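Local structure of D-galactonate dehydratase family member RspA (3T6C) at residues Val47-Cys61 and Ser115-Lys127. The protein dehydrates D-gluconate to 2-dehydro-3-deoxy-D-gluconate with low activity in vitro, using one bound magnesium ion per subunit. Residues are numbered along the deposited sequence; the frame is centred on the assembly and turned at random.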
ATOM      1  N   VAL A  47     -39.138  24.647  -1.126  1.00  9.74           N
ATOM      2  CA  VAL A  47     -38.767  25.996  -1.512  1.00 10.03           C
ATOM      3  C   VAL A  47     -39.459  26.386  -2.817  1.00 10.89           C
ATOM      4  O   VAL A  47     -39.568  25.576  -3.746  1.00 10.20           O
ATOM      5  CB  VAL A  47     -37.248  26.043  -1.723  1.00 10.94           C
ATOM      6  CG1 VAL A  47     -36.819  27.307  -2.462  1.00 12.46           C
ATOM      7  CG2 VAL A  47     -36.548  25.976  -0.327  1.00 11.52           C
ATOM      8  N   LYS A  48     -39.963  27.623  -2.869  1.00 10.24           N
ATOM      9  CA  LYS A  48     -40.478  28.190  -4.140  1.00  9.63           C
ATOM     10  C   LYS A  48     -39.663  29.430  -4.512  1.00 11.97           C
ATOM     11  O   LYS A  48     -39.582  30.374  -3.716  1.00 13.77           O
ATOM     12  CB  LYS A  48     -41.981  28.563  -4.016  1.00 11.16           C
ATOM     13  CG  LYS A  48     -42.556  29.103  -5.333  1.00 12.23           C
ATOM     14  CD  LYS A  48     -44.096  29.024  -5.167  1.00 17.00           C
ATOM     15  CE  LYS A  48     -44.852  29.397  -6.387  1.00 24.38           C
ATOM     16  NZ  LYS A  48     -46.345  29.275  -6.076  1.00 17.52           N
ATOM     17  N   ILE A  49     -39.043  29.437  -5.698  1.00 10.86           N
ATOM     18  CA  ILE A  49     -38.302  30.584  -6.188  1.00 11.62           C
ATOM     19  C   ILE A  49     -39.094  31.261  -7.319  1.00 10.69           C
ATOM     20  O   ILE A  49     -39.369  30.635  -8.330  1.00 11.34           O
ATOM     21  CB  ILE A  49     -36.927  30.179  -6.734  1.00  9.71           C
ATOM     22  CG1 ILE A  49     -36.066  29.586  -5.613  1.00  9.39           C
ATOM     23  CG2 ILE A  49     -36.256  31.419  -7.389  1.00  9.18           C
ATOM     24  CD1 ILE A  49     -34.657  29.213  -6.073  1.00 10.95           C
ATOM     25  N   GLU A  50     -39.492  32.516  -7.112  1.00 10.45           N
ATOM     26  CA  GLU A  50     -40.210  33.285  -8.135  1.00 11.09           C
ATOM     27  C   GLU A  50     -39.246  34.091  -8.970  1.00 12.16           C
ATOM     28  O   GLU A  50     -38.193  34.521  -8.500  1.00 11.84           O
ATOM     29  CB  GLU A  50     -41.253  34.210  -7.513  1.00 15.81           C
ATOM     30  CG  GLU A  50     -42.279  33.410  -6.792  1.00 22.13           C
ATOM     31  CD  GLU A  50     -43.543  34.166  -6.514  1.00 39.83           C
ATOM     32  OE1 GLU A  50     -43.506  35.416  -6.405  1.00 46.21           O
ATOM     33  OE2 GLU A  50     -44.579  33.494  -6.422  1.00 40.07           O
ATOM     34  N   THR A  51     -39.592  34.241 -10.250  1.00 12.93           N
ATOM     35  CA  THR A  51     -38.835  35.119 -11.156  1.00 13.01           C
ATOM     36  C   THR A  51     -39.672  36.319 -11.606  1.00 13.79           C
ATOM     37  O   THR A  51     -40.851  36.484 -11.238  1.00 16.53           O
ATOM     38  CB  THR A  51     -38.369  34.395 -12.391  1.00 13.36           C
ATOM     39  OG1 THR A  51     -39.487  34.151 -13.271  1.00 14.50           O
ATOM     40  CG2 THR A  51     -37.753  33.029 -12.018  1.00 14.25           C
ATOM     41  N   ASN A  52     -39.072  37.130 -12.455  1.00 11.00           N
ATOM     42  CA  ASN A  52     -39.783  38.283 -12.990  1.00 12.53           C
ATOM     43  C   ASN A  52     -40.736  37.941 -14.110  1.00 15.32           C
ATOM     44  O   ASN A  52     -41.496  38.816 -14.552  1.00 20.88           O
ATOM     45  CB  ASN A  52     -38.798  39.341 -13.480  1.00 12.95           C
ATOM     46  CG  ASN A  52     -37.869  38.797 -14.518  1.00 14.26           C
ATOM     47  OD1 ASN A  52     -37.303  37.716 -14.347  1.00 14.28           O
ATOM     48  ND2 ASN A  52     -37.717  39.519 -15.628  1.00 18.81           N
ATOM     49  N   GLU A  53     -40.725  36.696 -14.569  1.00 15.15           N
ATOM     50  CA  GLU A  53     -41.634  36.307 -15.656  1.00 18.20           C
ATOM     51  C   GLU A  53     -42.887  35.769 -15.017  1.00 22.91           C
ATOM     52  O   GLU A  53     -42.828  34.797 -14.274  1.00 19.00           O
ATOM     53  CB  GLU A  53     -40.993  35.250 -16.552  1.00 16.62           C
ATOM     54  CG  GLU A  53     -41.984  34.655 -17.517  1.00 24.87           C
ATOM     55  CD  GLU A  53     -41.346  33.884 -18.672  1.00 45.74           C
ATOM     56  OE1 GLU A  53     -40.254  34.282 -19.150  1.00 53.39           O
ATOM     57  OE2 GLU A  53     -41.957  32.874 -19.109  1.00 51.04           O
ATOM     58  N   PRO A  54     -44.032  36.418 -15.285  1.00 29.37           N
ATOM     59  CA  PRO A  54     -45.260  35.952 -14.644  1.00 31.20           C
ATOM     60  C   PRO A  54     -45.475  34.470 -14.904  1.00 25.30           C
ATOM     61  O   PRO A  54     -45.385  33.959 -16.026  1.00 29.02           O
ATOM     62  CB  PRO A  54     -46.360  36.778 -15.318  1.00 31.84           C
ATOM     63  CG  PRO A  54     -45.641  37.988 -15.892  1.00 34.45           C
ATOM     64  CD  PRO A  54     -44.257  37.522 -16.239  1.00 32.79           C
ATOM     65  N   GLY A  55     -45.752  33.780 -13.822  1.00 26.05           N
ATOM     66  CA  GLY A  55     -46.043  32.372 -13.869  1.00 24.75           C
ATOM     67  C   GLY A  55     -44.873  31.407 -13.928  1.00 25.08           C
ATOM     68  O   GLY A  55     -45.112  30.212 -13.853  1.00 31.89           O
ATOM     69  N   LEU A  56     -43.642  31.903 -14.086  1.00 17.36           N
ATOM     70  CA  LEU A  56     -42.451  31.054 -14.165  1.00 14.76           C
ATOM     71  C   LEU A  56     -41.812  31.060 -12.780  1.00 18.84           C
ATOM     72  O   LEU A  56     -41.330  32.102 -12.298  1.00 20.80           O
ATOM     73  CB  LEU A  56     -41.470  31.587 -15.185  1.00 16.62           C
ATOM     74  CG  LEU A  56     -40.098  30.921 -15.236  1.00 22.45           C
ATOM     75  CD1 LEU A  56     -40.167  29.407 -15.385  1.00 25.69           C
ATOM     76  CD2 LEU A  56     -39.280  31.480 -16.378  1.00 28.68           C
ATOM     77  N   TYR A  57     -41.845  29.910 -12.115  1.00 13.23           N
ATOM     78  CA  TYR A  57     -41.242  29.784 -10.779  1.00  9.45           C
ATOM     79  C   TYR A  57     -40.677  28.382 -10.683  1.00  9.44           C
ATOM     80  O   TYR A  57     -40.962  27.513 -11.513  1.00 12.35           O
ATOM     81  CB  TYR A  57     -42.249  30.010  -9.665  1.00 12.18           C
ATOM     82  CG  TYR A  57     -43.527  29.170  -9.768  1.00 12.17           C
ATOM     83  CD1 TYR A  57     -43.560  27.853  -9.324  1.00 13.90           C
ATOM     84  CD2 TYR A  57     -44.645  29.688 -10.390  1.00 17.41           C
ATOM     85  CE1 TYR A  57     -44.712  27.080  -9.439  1.00 15.20           C
ATOM     86  CE2 TYR A  57     -45.817  28.931 -10.500  1.00 19.76           C
ATOM     87  CZ  TYR A  57     -45.820  27.616 -10.030  1.00 21.74           C
ATOM     88  OH  TYR A  57     -46.962  26.858 -10.146  1.00 22.30           O
ATOM     89  N   GLY A  58     -39.727  28.200  -9.775  1.00  9.49           N
ATOM     90  CA  GLY A  58     -39.194  26.864  -9.516  1.00  9.99           C
ATOM     91  C   GLY A  58     -39.581  26.302  -8.151  1.00 12.44           C
ATOM     92  O   GLY A  58     -39.633  27.053  -7.181  1.00  9.76           O
ATOM     93  N   LEU A  59     -39.618  24.984  -8.042  1.00 10.36           N
ATOM     94  CA  LEU A  59     -39.845  24.325  -6.770  1.00  8.48           C
ATOM     95  C   LEU A  59     -38.703  23.370  -6.455  1.00  7.96           C
ATOM     96  O   LEU A  59     -38.151  22.690  -7.338  1.00 10.99           O
ATOM     97  CB  LEU A  59     -41.147  23.509  -6.818  1.00 11.06           C
ATOM     98  CG  LEU A  59     -42.419  24.338  -7.091  1.00 11.41           C
ATOM     99  CD1 LEU A  59     -43.608  23.342  -7.255  1.00 12.28           C
ATOM    100  CD2 LEU A  59     -42.686  25.342  -5.976  1.00 14.93           C
ATOM    101  N   GLY A  60     -38.379  23.266  -5.178  1.00  8.48           N
ATOM    102  CA  GLY A  60     -37.324  22.366  -4.723  1.00  8.68           C
ATOM    103  C   GLY A  60     -37.629  21.752  -3.373  1.00  8.10           C
ATOM    104  O   GLY A  60     -38.476  22.253  -2.613  1.00 10.63           O
ATOM    105  N   CYS A  61     -36.918  20.668  -3.074  1.00  7.69           N
ATOM    106  CA  CYS A  61     -37.088  19.894  -1.836  1.00 10.33           C
ATOM    107  C   CYS A  61     -35.883  20.079  -0.898  1.00  9.90           C
ATOM    108  O   CYS A  61     -34.713  19.982  -1.292  1.00 11.82           O
ATOM    109  CB  CYS A  61     -37.231  18.388  -2.100  1.00 10.27           C
ATOM    110  SG  CYS A  61     -37.755  17.520  -0.589  1.00 11.19           S
ATOM    111  N   SER A 115     -30.144  22.434  -1.257  1.00  7.65           N
ATOM    112  CA  SER A 115     -30.941  21.594  -2.178  1.00  8.10           C
ATOM    113  C   SER A 115     -32.245  22.235  -2.599  1.00 10.83           C
ATOM    114  O   SER A 115     -32.668  22.135  -3.766  1.00  9.46           O
ATOM    115  CB  SER A 115     -31.297  20.259  -1.436  1.00  9.73           C
ATOM    116  OG  SER A 115     -32.125  19.460  -2.262  1.00 10.59           O
ATOM    117  N   GLY A 116     -32.917  22.912  -1.664  1.00  8.83           N
ATOM    118  CA  GLY A 116     -34.200  23.495  -1.987  1.00  9.10           C
ATOM    119  C   GLY A 116     -34.000  24.537  -3.089  1.00 11.13           C
ATOM    120  O   GLY A 116     -34.798  24.609  -4.054  1.00 10.64           O
ATOM    121  N   ILE A 117     -32.926  25.316  -2.953  0.56  9.05           N
ATOM    122  CA  ILE A 117     -32.551  26.310  -3.961  0.56 10.39           C
ATOM    123  C   ILE A 117     -32.186  25.654  -5.279  0.56 11.35           C
ATOM    124  O   ILE A 117     -32.721  26.004  -6.322  0.56  9.26           O
ATOM    125  CB  ILE A 117     -31.358  27.170  -3.475  0.56  9.87           C
ATOM    126  CG1 ILE A 117     -31.745  27.992  -2.229  0.56 12.40           C
ATOM    127  CG2 ILE A 117     -30.885  28.096  -4.576  0.56 11.99           C
ATOM    128  CD1 ILE A 117     -33.091  28.636  -2.318  0.56 10.93           C
ATOM    129  N   ASP A 118     -31.270  24.691  -5.218  1.00 10.15           N
ATOM    130  CA  ASP A 118     -30.736  24.058  -6.422  1.00 11.19           C
ATOM    131  C   ASP A 118     -31.820  23.360  -7.269  1.00 10.12           C
ATOM    132  O   ASP A 118     -31.876  23.527  -8.492  1.00 11.24           O
ATOM    133  CB  ASP A 118     -29.634  23.064  -6.049  1.00 10.17           C
ATOM    134  CG  ASP A 118     -29.002  22.428  -7.266  1.00 10.94           C
ATOM    135  OD1 ASP A 118     -28.192  23.131  -7.963  1.00 12.42           O
ATOM    136  OD2 ASP A 118     -29.318  21.237  -7.516  1.00 12.00           O
ATOM    137  N   MET A 119     -32.679  22.577  -6.613  1.00 10.73           N
ATOM    138  CA  MET A 119     -33.755  21.880  -7.352  1.00  7.08           C
ATOM    139  C   MET A 119     -34.662  22.923  -8.026  1.00  8.87           C
ATOM    140  O   MET A 119     -35.099  22.738  -9.176  1.00 11.26           O
ATOM    141  CB  MET A 119     -34.576  20.950  -6.425  1.00  8.48           C
ATOM    142  CG  MET A 119     -33.821  19.767  -5.936  1.00 11.02           C
ATOM    143  SD  MET A 119     -35.030  18.663  -5.198  1.00 12.39           S
ATOM    144  CE  MET A 119     -33.914  17.474  -4.438  1.00 13.09           C
ATOM    145  N   ALA A 120     -34.997  24.008  -7.304  1.00  8.72           N
ATOM    146  CA  ALA A 120     -35.874  25.031  -7.887  1.00  8.75           C
ATOM    147  C   ALA A 120     -35.209  25.695  -9.076  1.00  9.88           C
ATOM    148  O   ALA A 120     -35.883  26.046 -10.054  1.00 10.76           O
ATOM    149  CB  ALA A 120     -36.226  26.068  -6.850  1.00 11.43           C
ATOM    150  N   LEU A 121     -33.904  25.869  -9.040  1.00 11.18           N
ATOM    151  CA  LEU A 121     -33.241  26.455 -10.211  1.00  7.35           C
ATOM    152  C   LEU A 121     -33.228  25.501 -11.410  1.00  8.28           C
ATOM    153  O   LEU A 121     -33.407  25.970 -12.553  1.00  9.11           O
ATOM    154  CB  LEU A 121     -31.791  26.862  -9.869  1.00  8.01           C
ATOM    155  CG  LEU A 121     -31.738  27.971  -8.839  1.00  8.81           C
ATOM    156  CD1 LEU A 121     -30.296  28.241  -8.407  1.00 12.55           C
ATOM    157  CD2 LEU A 121     -32.373  29.285  -9.365  1.00 11.06           C
ATOM    158  N   TRP A 122     -33.050  24.199 -11.167  1.00  8.76           N
ATOM    159  CA  TRP A 122     -33.181  23.243 -12.245  1.00  9.22           C
ATOM    160  C   TRP A 122     -34.611  23.227 -12.801  1.00  9.40           C
ATOM    161  O   TRP A 122     -34.776  23.080 -14.027  1.00 11.06           O
ATOM    162  CB  TRP A 122     -32.777  21.842 -11.761  1.00 10.22           C
ATOM    163  CG  TRP A 122     -31.303  21.621 -11.902  1.00 10.03           C
ATOM    164  CD1 TRP A 122     -30.380  21.605 -10.882  1.00 10.23           C
ATOM    165  CD2 TRP A 122     -30.555  21.463 -13.120  1.00 12.92           C
ATOM    166  NE1 TRP A 122     -29.101  21.410 -11.395  1.00  9.60           N
ATOM    167  CE2 TRP A 122     -29.185  21.309 -12.755  1.00 11.31           C
ATOM    168  CE3 TRP A 122     -30.907  21.429 -14.492  1.00 14.85           C
ATOM    169  CZ2 TRP A 122     -28.170  21.122 -13.695  1.00 14.81           C
ATOM    170  CZ3 TRP A 122     -29.890  21.236 -15.442  1.00 14.91           C
ATOM    171  CH2 TRP A 122     -28.533  21.088 -15.034  1.00 17.07           C
ATOM    172  N   ASP A 123     -35.627  23.324 -11.918  1.00  8.81           N
ATOM    173  CA  ASP A 123     -37.040  23.411 -12.334  1.00  8.07           C
ATOM    174  C   ASP A 123     -37.244  24.606 -13.267  1.00 10.39           C
ATOM    175  O   ASP A 123     -37.846  24.477 -14.328  1.00 11.36           O
ATOM    176  CB  ASP A 123     -37.898  23.531 -11.079  1.00  8.97           C
ATOM    177  CG  ASP A 123     -39.373  23.295 -11.348  1.00 12.60           C
ATOM    178  OD1 ASP A 123     -39.731  22.543 -12.297  1.00 11.13           O
ATOM    179  OD2 ASP A 123     -40.184  23.881 -10.598  1.00 12.10           O
ATOM    180  N   ILE A 124     -36.700  25.758 -12.877  1.00  9.53           N
ATOM    181  CA  ILE A 124     -36.783  26.961 -13.701  1.00  8.31           C
ATOM    182  C   ILE A 124     -36.070  26.735 -15.053  1.00 11.62           C
ATOM    183  O   ILE A 124     -36.568  27.140 -16.087  1.00 10.76           O
ATOM    184  CB  ILE A 124     -36.140  28.146 -12.965  1.00  7.75           C
ATOM    185  CG1 ILE A 124     -37.132  28.618 -11.864  1.00 10.78           C
ATOM    186  CG2 ILE A 124     -35.843  29.298 -13.948  1.00 10.04           C
ATOM    187  CD1 ILE A 124     -36.577  29.564 -10.819  1.00  9.67           C
ATOM    188  N   LYS A 125     -34.884  26.133 -15.037  1.00 10.13           N
ATOM    189  CA  LYS A 125     -34.138  25.875 -16.285  1.00  9.11           C
ATOM    190  C   LYS A 125     -34.950  25.016 -17.239  1.00 11.20           C
ATOM    191  O   LYS A 125     -35.035  25.309 -18.435  1.00 11.12           O
ATOM    192  CB  LYS A 125     -32.807  25.204 -15.945  1.00 10.12           C
ATOM    193  CG  LYS A 125     -31.874  24.927 -17.182  1.00 10.41           C
ATOM    194  CD  LYS A 125     -31.141  26.209 -17.694  1.00 11.32           C
ATOM    195  CE  LYS A 125     -30.195  26.798 -16.636  1.00 13.09           C
ATOM    196  NZ  LYS A 125     -29.161  27.623 -17.295  1.00 11.89           N
ATOM    197  N   GLY A 126     -35.586  23.973 -16.725  1.00 10.19           N
ATOM    198  CA  GLY A 126     -36.409  23.138 -17.617  1.00  7.72           C
ATOM    199  C   GLY A 126     -37.625  23.916 -18.116  1.00 11.35           C
ATOM    200  O   GLY A 126     -38.000  23.811 -19.281  1.00 10.82           O
ATOM    201  N   LYS A 127     -38.257  24.713 -17.261  1.00 11.83           N
ATOM    202  CA  LYS A 127     -39.380  25.465 -17.730  1.00  9.23           C
ATOM    203  C   LYS A 127     -38.967  26.500 -18.790  1.00 11.02           C
ATOM    204  O   LYS A 127     -39.692  26.701 -19.765  1.00 12.04           O
ATOM    205  CB  LYS A 127     -40.111  26.130 -16.569  1.00 10.80           C
ATOM    206  CG  LYS A 127     -40.868  25.116 -15.682  1.00 10.31           C
ATOM    207  CD  LYS A 127     -41.271  25.785 -14.341  1.00 14.75           C
ATOM    208  CE  LYS A 127     -42.138  24.809 -13.537  1.00 14.35           C
ATOM    209  NZ  LYS A 127     -42.590  25.407 -12.209  1.00 16.74           N
TER
HETATM  210  O   HOH W   1     -43.820  27.784 -13.363  1.00 21.39           O
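Lys127 NZ is gripped from several sides: it donates to Tyr57 O at 2.8 Å, gives a second bond to water 1 and forms a salt bridge with Asp123 OD2, one helical turn back, whose hydrogen bond is weak. The extended lysine chain also brings NZ to 4.3 Å from the centroid of the Tyr57 ring, an off-centre cation-pi contact; water 1, held by Gly55 O and Tyr57 N as well, sits over the centre of that ring, whose OH is hydrogen-bonded to Asp409. Asp123 OD2 accepts from Leu59 N at 2.8 Å through its anti lone pair. With CG anti to the backbone N (chi1 -166°), the Asp123 side chain runs alongside that of Leu59, pointing the same way, and OD1 receives Leu406 N. At the other end of strand 57-61, Ser115 OG donates to Cys61 O at 2.8 Å, nearly in line with the C=O bond, while Cys61 N makes a weak bond to Met119 SD. Between these polar ends the backbones are in direct contact: Gly58 CA lies 4.1 Å from Ala120 CA, and the CA-H groups of Gly58 and Gly60 point at Ala120 O and Gly116 O. From strand 47-51, Ile49 CD1 packs on Ala120 CB at 3.6 Å, and Thr51 CG2 meets Ile124 CD1 tip to tip. The hairpin of strands 44-51 and 57-61 thus lies against helix 108-129, the sheet-on-helix packing of the enolase-superfamily N-terminal capping domain.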